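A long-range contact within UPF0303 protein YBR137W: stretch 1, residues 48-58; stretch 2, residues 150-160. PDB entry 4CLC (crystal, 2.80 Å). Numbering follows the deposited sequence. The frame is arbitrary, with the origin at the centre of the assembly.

Stretch 1 48-58: NAVKENFPEKP
Stretch 2 (150-160) GLKQEEDHLMA

Residues 48-53 form the last turns of a helix that begins earlier in the chain. Residues 153-160 open a second helix that continues beyond the stretch. The N-to-C directions of the two axes lie 131° apart, and the axes come no closer than 11.2 Å. Side chains must therefore bridge the gap. The register runs in opposite senses: the CA of Val50 lies 7.2 Å from the CA of Met159, the CA of Lys57 7.3 Å from that of Leu151, and the CA of Pro58 6.2 Å from that of Gly150. No hydrogen bond crosses between the stretches. The contact is mainly apolar and buries 399 Å², both sides summed.

Met159, Phe54 and Leu151 cover the most surface. Met159 is buried, and its CA-to-CB bond points toward stretch 1. Its chi1 is -104°, between wells; chi2 and chi3 are m, at -54° and -35°. The long, flexible chain carries its methyl to the first helix. Met159 CE lies 3.7 Å from Ala49 CB and 4.0 Å from Val50 CG2. The CA-to-CB bonds of Ala49 and Asn53 point toward stretch 2; that of Val50 (chi1 t) points sideways. Asn53 has chi1 m, and Asn53 ND2 donates to Ala49 O at 2.8 Å, nearly straight, on its own helix.

Phe54 is the first residue to leave helical angles, with phi/psi -129/60. Phe54 N still donates to Val50 O at 2.8 Å. Its CA-to-CB bond points toward stretch 2, with chi1 -67° (m) and chi2 86°. Leu151 CD2 sits over one face of the Phe54 ring, 4.1 Å from its centroid and 25° off the normal, in a CH-pi contact. A leucine methyl suits the ring face. The closest atoms of this pair are Phe54 CD2 and Leu151 CD2, at 3.8 Å. Glu155 OE2 lies at the ring edge, 3.7 Å from Phe54 CE2. The edge carries the partly positive C-H hydrogens, which suits a carboxylate oxygen. Met159 CG approaches obliquely, 4.3 Å from Phe54 CE1. The flat ring thus meets three residues of stretch 2.

Leu151 has phi/psi -94/-171, chi1 m and chi2 t. Its CA-to-CB bond points sideways, but the end of the chain comes nearer to stretch 1. Leu151 CD2 also lies 4.0 Å from Lys57 CB. A type II turn from Phe54 to Lys57 brings the lysine here; Glu56, at its third position, has phi/psi 65/22, and Lys57 N donates to Phe54 O at 3.1 Å.

Polar groups bond to backbone N atoms at the start of the second helix. Lys152 is the N-cap, and Lys152 N donates to Glu155 OE1 at 3.0 Å. Glu155 has chi1 m and chi2 t. Asp156 OD1 accepts from Leu151 N at 2.8 Å.

At the far end, Pro58 O lies 3.8 Å from Gly150 CA. Gly150 has phi/psi 115/-11. An ideal CB on Gly150 would stand 2.5 Å from Pro58 O, a clash, and would also jam against the preceding carbonyl oxygen. Glycine suits both the backbone and the contact.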

# COMPACT_ATOMS: atom_id res chain seq x y z
N ASN D 48 -35.13 -21.21 -4.44
CA ASN D 48 -36.52 -21.46 -4.81
C ASN D 48 -37.40 -20.44 -4.09
O ASN D 48 -38.16 -19.70 -4.73
CB ASN D 48 -36.92 -22.89 -4.44
CG ASN D 48 -38.42 -23.06 -4.32
OD1 ASN D 48 -38.96 -23.34 -3.24
ND2 ASN D 48 -39.12 -22.93 -5.46
N ALA D 49 -37.25 -20.38 -2.77
CA ALA D 49 -37.99 -19.45 -1.93
C ALA D 49 -37.97 -18.01 -2.45
O ALA D 49 -39.03 -17.46 -2.74
CB ALA D 49 -37.46 -19.50 -0.54
N VAL D 50 -36.79 -17.41 -2.58
CA VAL D 50 -36.71 -16.05 -3.11
C VAL D 50 -37.42 -15.96 -4.45
O VAL D 50 -38.03 -14.94 -4.78
CB VAL D 50 -35.24 -15.54 -3.25
CG1 VAL D 50 -35.16 -14.27 -4.06
CG2 VAL D 50 -34.64 -15.27 -1.89
N LYS D 51 -37.38 -17.01 -5.26
CA LYS D 51 -37.96 -16.82 -6.57
C LYS D 51 -39.48 -17.03 -6.58
O LYS D 51 -40.18 -16.47 -7.43
CB LYS D 51 -37.27 -17.69 -7.63
CG LYS D 51 -36.79 -16.79 -8.80
CD LYS D 51 -36.61 -17.52 -10.13
CE LYS D 51 -35.88 -18.82 -9.96
NZ LYS D 51 -36.11 -19.64 -11.17
N GLU D 52 -40.00 -17.81 -5.64
CA GLU D 52 -41.44 -17.91 -5.50
C GLU D 52 -42.01 -16.62 -4.93
O GLU D 52 -42.89 -16.00 -5.54
CB GLU D 52 -41.84 -19.11 -4.63
CG GLU D 52 -42.12 -20.37 -5.43
CD GLU D 52 -41.99 -21.64 -4.59
OE1 GLU D 52 -42.29 -21.59 -3.38
OE2 GLU D 52 -41.58 -22.68 -5.15
N ASN D 53 -41.49 -16.20 -3.78
CA ASN D 53 -41.93 -14.97 -3.14
C ASN D 53 -41.63 -13.67 -3.90
O ASN D 53 -42.42 -12.73 -3.85
CB ASN D 53 -41.33 -14.87 -1.74
CG ASN D 53 -41.78 -15.99 -0.84
OD1 ASN D 53 -42.72 -15.83 -0.05
ND2 ASN D 53 -41.13 -17.15 -0.96
N PHE D 54 -40.49 -13.60 -4.58
CA PHE D 54 -40.15 -12.36 -5.28
C PHE D 54 -39.77 -12.54 -6.74
O PHE D 54 -38.67 -12.14 -7.14
CB PHE D 54 -39.02 -11.65 -4.57
CG PHE D 54 -39.39 -11.12 -3.22
CD1 PHE D 54 -39.31 -11.94 -2.10
CD2 PHE D 54 -39.82 -9.81 -3.08
CE1 PHE D 54 -39.65 -11.46 -0.86
CE2 PHE D 54 -40.15 -9.32 -1.84
CZ PHE D 54 -40.07 -10.14 -0.72
N PRO D 55 -40.69 -13.10 -7.55
CA PRO D 55 -40.41 -13.33 -8.97
C PRO D 55 -40.01 -12.03 -9.63
O PRO D 55 -40.55 -10.99 -9.27
CB PRO D 55 -41.75 -13.82 -9.52
CG PRO D 55 -42.76 -13.20 -8.59
CD PRO D 55 -42.13 -13.26 -7.24
N GLU D 56 -39.08 -12.11 -10.56
CA GLU D 56 -38.59 -10.95 -11.29
C GLU D 56 -37.86 -9.92 -10.44
O GLU D 56 -37.72 -8.76 -10.84
CB GLU D 56 -39.75 -10.28 -12.03
CG GLU D 56 -40.42 -11.23 -13.00
CD GLU D 56 -41.35 -10.52 -13.94
OE1 GLU D 56 -41.97 -9.51 -13.52
OE2 GLU D 56 -41.46 -10.97 -15.11
N LYS D 57 -37.35 -10.35 -9.28
CA LYS D 57 -36.38 -9.59 -8.49
C LYS D 57 -35.02 -10.30 -8.51
O LYS D 57 -34.90 -11.43 -8.04
CB LYS D 57 -36.87 -9.40 -7.05
CG LYS D 57 -37.87 -8.25 -6.86
CD LYS D 57 -37.21 -6.90 -7.04
CE LYS D 57 -38.19 -5.75 -6.93
NZ LYS D 57 -37.47 -4.44 -7.09
N PRO D 58 -34.00 -9.66 -9.11
CA PRO D 58 -32.70 -10.33 -9.08
C PRO D 58 -32.10 -10.31 -7.69
O PRO D 58 -31.89 -9.24 -7.11
CB PRO D 58 -31.86 -9.50 -10.06
CG PRO D 58 -32.44 -8.12 -9.94
CD PRO D 58 -33.92 -8.29 -9.63
N GLY D 150 -30.20 -7.81 -2.74
CA GLY D 150 -31.01 -7.39 -3.86
C GLY D 150 -32.48 -7.09 -3.59
O GLY D 150 -33.16 -6.51 -4.45
N LEU D 151 -32.97 -7.46 -2.41
CA LEU D 151 -34.29 -7.01 -1.98
C LEU D 151 -34.17 -5.75 -1.12
O LEU D 151 -33.11 -5.14 -1.03
CB LEU D 151 -35.01 -8.11 -1.19
CG LEU D 151 -35.15 -9.45 -1.93
CD1 LEU D 151 -35.70 -10.51 -1.00
CD2 LEU D 151 -36.04 -9.28 -3.14
N LYS D 152 -35.28 -5.34 -0.51
CA LYS D 152 -35.23 -4.35 0.55
C LYS D 152 -34.50 -5.01 1.72
O LYS D 152 -34.67 -6.20 1.96
CB LYS D 152 -36.64 -3.91 0.96
CG LYS D 152 -37.46 -3.22 -0.14
CD LYS D 152 -38.94 -3.09 0.30
CE LYS D 152 -39.71 -2.08 -0.57
NZ LYS D 152 -40.23 -2.62 -1.87
N GLN D 153 -33.69 -4.23 2.43
CA GLN D 153 -32.80 -4.81 3.45
C GLN D 153 -33.55 -5.64 4.48
O GLN D 153 -33.05 -6.67 4.97
CB GLN D 153 -31.99 -3.70 4.13
CG GLN D 153 -32.69 -2.93 5.24
CD GLN D 153 -31.72 -2.21 6.17
OE1 GLN D 153 -30.80 -2.79 6.75
NE2 GLN D 153 -31.88 -0.90 6.25
N GLU D 154 -34.78 -5.23 4.79
CA GLU D 154 -35.57 -5.90 5.81
C GLU D 154 -36.02 -7.25 5.27
O GLU D 154 -36.21 -8.21 6.02
CB GLU D 154 -36.76 -5.03 6.22
CG GLU D 154 -36.38 -3.71 6.89
CD GLU D 154 -36.29 -2.53 5.94
OE1 GLU D 154 -36.45 -2.71 4.71
OE2 GLU D 154 -36.04 -1.40 6.43
N GLU D 155 -36.17 -7.30 3.95
CA GLU D 155 -36.55 -8.52 3.24
C GLU D 155 -35.35 -9.45 3.05
O GLU D 155 -35.45 -10.65 3.35
CB GLU D 155 -37.18 -8.18 1.89
CG GLU D 155 -38.54 -7.50 2.01
CD GLU D 155 -38.96 -6.79 0.73
OE1 GLU D 155 -38.08 -6.46 -0.09
OE2 GLU D 155 -40.18 -6.54 0.55
N ASP D 156 -34.21 -8.92 2.58
CA ASP D 156 -32.97 -9.70 2.50
C ASP D 156 -32.75 -10.39 3.85
O ASP D 156 -32.40 -11.58 3.91
CB ASP D 156 -31.77 -8.81 2.16
CG ASP D 156 -31.79 -8.31 0.72
OD1 ASP D 156 -32.36 -9.02 -0.13
OD2 ASP D 156 -31.21 -7.22 0.44
N HIS D 157 -32.98 -9.65 4.93
CA HIS D 157 -32.82 -10.18 6.27
C HIS D 157 -33.92 -11.18 6.64
O HIS D 157 -33.63 -12.22 7.23
CB HIS D 157 -32.80 -9.06 7.29
CG HIS D 157 -32.84 -9.56 8.70
ND1 HIS D 157 -31.72 -10.05 9.34
CD2 HIS D 157 -33.85 -9.69 9.58
CE1 HIS D 157 -32.05 -10.45 10.56
NE2 HIS D 157 -33.34 -10.24 10.73
N LEU D 158 -35.17 -10.84 6.32
CA LEU D 158 -36.30 -11.68 6.72
C LEU D 158 -36.24 -13.00 5.98
O LEU D 158 -36.29 -14.07 6.60
CB LEU D 158 -37.61 -10.99 6.47
N MET D 159 -36.11 -12.90 4.65
CA MET D 159 -35.96 -14.08 3.80
C MET D 159 -34.87 -14.98 4.35
O MET D 159 -35.05 -16.20 4.47
CB MET D 159 -35.63 -13.70 2.36
CG MET D 159 -36.80 -13.81 1.36
SD MET D 159 -37.67 -15.40 1.27
CE MET D 159 -36.36 -16.60 1.52
N ALA D 160 -33.76 -14.35 4.72
CA ALA D 160 -32.65 -15.07 5.33
C ALA D 160 -33.09 -15.84 6.55
O ALA D 160 -32.93 -17.04 6.60
CB ALA D 160 -31.55 -14.10 5.70